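PDB 1YE8: nucleoside-triphosphatase THEP1 from Aquifex aeolicus, which hydrolyses ATP, GTP, CTP, TTP and UTP to the corresponding diphosphates and phosphate, and has no kinase activity. Local coordinates for residues 119-122 with 123-127. Residues are numbered along the deposited sequence; the frame is centred on the assembly and turned at random.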
loop_
_atom_site.group_PDB
_atom_site.type_symbol
_atom_site.label_atom_id
_atom_site.label_comp_id
_atom_site.label_asym_id
_atom_site.label_seq_id
_atom_site.Cartn_x
_atom_site.Cartn_y
_atom_site.Cartn_z
ATOM N N ARG A 119 -8.981 2.531 7.099
ATOM C CA ARG A 119 -8.423 2.016 8.359
ATOM C C ARG A 119 -9.058 0.684 8.770
ATOM O O ARG A 119 -8.357 -0.278 9.119
ATOM C CB ARG A 119 -8.600 3.018 9.498
ATOM C CG ARG A 119 -7.855 4.324 9.326
ATOM C CD ARG A 119 -7.788 5.177 10.581
ATOM N NE ARG A 119 -9.088 5.528 11.152
ATOM C CZ ARG A 119 -9.804 6.597 10.836
ATOM N NH1 ARG A 119 -9.388 7.432 9.899
ATOM N NH2 ARG A 119 -10.955 6.843 11.461
ATOM N N ASP A 120 -10.384 0.619 8.715
ATOM C CA ASP A 120 -11.098 -0.568 9.172
ATOM C C ASP A 120 -10.798 -1.761 8.264
ATOM O O ASP A 120 -10.592 -2.878 8.736
ATOM C CB ASP A 120 -12.606 -0.308 9.249
ATOM C CG ASP A 120 -12.979 0.735 10.300
ATOM O OD1 ASP A 120 -12.170 1.011 11.216
ATOM O OD2 ASP A 120 -14.058 1.353 10.258
ATOM N N LEU A 121 -10.802 -1.533 6.955
ATOM C CA LEU A 121 -10.534 -2.607 6.018
ATOM C C LEU A 121 -9.065 -3.083 6.099
ATOM O O LEU A 121 -8.792 -4.288 6.062
ATOM C CB LEU A 121 -10.915 -2.162 4.601
ATOM C CG LEU A 121 -10.796 -3.192 3.487
ATOM C CD1 LEU A 121 -11.521 -4.480 3.786
ATOM C CD2 LEU A 121 -11.360 -2.567 2.227
ATOM N N VAL A 122 -8.129 -2.145 6.243
ATOM C CA VAL A 122 -6.730 -2.514 6.473
ATOM C C VAL A 122 -6.563 -3.378 7.726
ATOM O O VAL A 122 -5.867 -4.388 7.674
ATOM C CB VAL A 122 -5.817 -1.273 6.521
ATOM C CG1 VAL A 122 -4.442 -1.569 7.164
ATOM C CG2 VAL A 122 -5.660 -0.711 5.122
ATOM N N ARG A 123 -7.203 -2.993 8.830
ATOM C CA ARG A 123 -7.119 -3.798 10.054
ATOM C C ARG A 123 -7.658 -5.211 9.837
ATOM O O ARG A 123 -7.054 -6.190 10.278
ATOM C CB ARG A 123 -7.837 -3.123 11.218
ATOM C CG ARG A 123 -7.035 -2.061 11.898
ATOM C CD ARG A 123 -7.371 -1.911 13.367
ATOM N NE ARG A 123 -6.587 -0.819 13.895
ATOM C CZ ARG A 123 -6.951 0.440 13.843
ATOM N NH1 ARG A 123 -8.112 0.790 13.290
ATOM N NH2 ARG A 123 -6.145 1.363 14.346
ATOM N N GLN A 124 -8.783 -5.324 9.136
ATOM C CA GLN A 124 -9.369 -6.625 8.861
ATOM C C GLN A 124 -8.401 -7.470 8.043
ATOM O O GLN A 124 -8.147 -8.623 8.368
ATOM C CB GLN A 124 -10.709 -6.467 8.139
ATOM C CG GLN A 124 -11.557 -7.730 8.163
ATOM C CD GLN A 124 -12.957 -7.539 7.619
ATOM O OE1 GLN A 124 -13.791 -8.447 7.733
ATOM N NE2 GLN A 124 -13.226 -6.379 7.022
ATOM N N ILE A 125 -7.841 -6.892 6.981
ATOM C CA ILE A 125 -6.955 -7.633 6.097
ATOM C C ILE A 125 -5.640 -8.033 6.772
ATOM O O ILE A 125 -5.213 -9.193 6.709
ATOM C CB ILE A 125 -6.665 -6.796 4.808
ATOM C CG1 ILE A 125 -7.923 -6.704 3.918
ATOM C CG2 ILE A 125 -5.451 -7.344 4.069
ATOM C CD1 ILE A 125 -7.834 -5.611 2.846
HETATM N N MSE A 126 -5.008 -7.081 7.445
HETATM C CA MSE A 126 -3.678 -7.308 7.988
HETATM C C MSE A 126 -3.649 -8.333 9.119
HETATM O O MSE A 126 -2.651 -9.025 9.294
HETATM C CB MSE A 126 -3.055 -5.983 8.415
HETATM C CG MSE A 126 -2.909 -4.986 7.220
HETATM SE SE MSE A 126 -1.906 -5.651 5.661
HETATM C CE MSE A 126 -0.476 -5.868 6.646
ATOM N N HIS A 127 -4.764 -8.463 9.837
ATOM C CA HIS A 127 -4.831 -9.392 10.951
ATOM C C HIS A 127 -5.475 -10.717 10.564
ATOM O O HIS A 127 -5.639 -11.599 11.421
ATOM C CB HIS A 127 -5.527 -8.729 12.141
ATOM C CG HIS A 127 -4.781 -7.552 12.684
ATOM N ND1 HIS A 127 -3.593 -7.676 13.378
ATOM C CD2 HIS A 127 -5.037 -6.224 12.613
ATOM C CE1 HIS A 127 -3.164 -6.477 13.722
ATOM N NE2 HIS A 127 -4.019 -5.577 13.272
HETATM O O HOH W 1 -10.658 -0.973 12.676
#
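Val-122 overlaps the stem of Met-126, a selenomethionine, one turn on in helix 116-126: the two side chains lie alongside each other, pointing the same way, with CG1 of Val-122 3.7 Å from CG of Met-126. Val-122 places that methyl on the side of its own carbonyl carbon, trans to its backbone N (chi1 163°), which brings it to the next turn. One residue back, Leu-121 meets Ile-125 at a slant, its CG 3.9 Å from CD1 of Ile-125. Four successive backbone hydrogen bonds join the segments, from N-H of Arg-123 to O of Arg-119 through to N-H of Met-126 to O of Val-122, the last 2.8 Å long. OD1 of Asp-120 stands 4.6 Å from NH1 of Arg-123, too far for a salt bridge; a water bridges them, donating to OD1 and accepting from NH1. Direct salt bridges go to Lys-116 from Asp-120 and to Glu-148 from Arg-123. The helix is the crossover between parallel strands 102-105 and 132-136, and it is amphipathic: Ile-125 and Met-126 pack on Val-133, with Leu-121 and Val-122 also buried, while the water-bridged, oppositely charged Asp-120 and Arg-123 would add only a modest attraction.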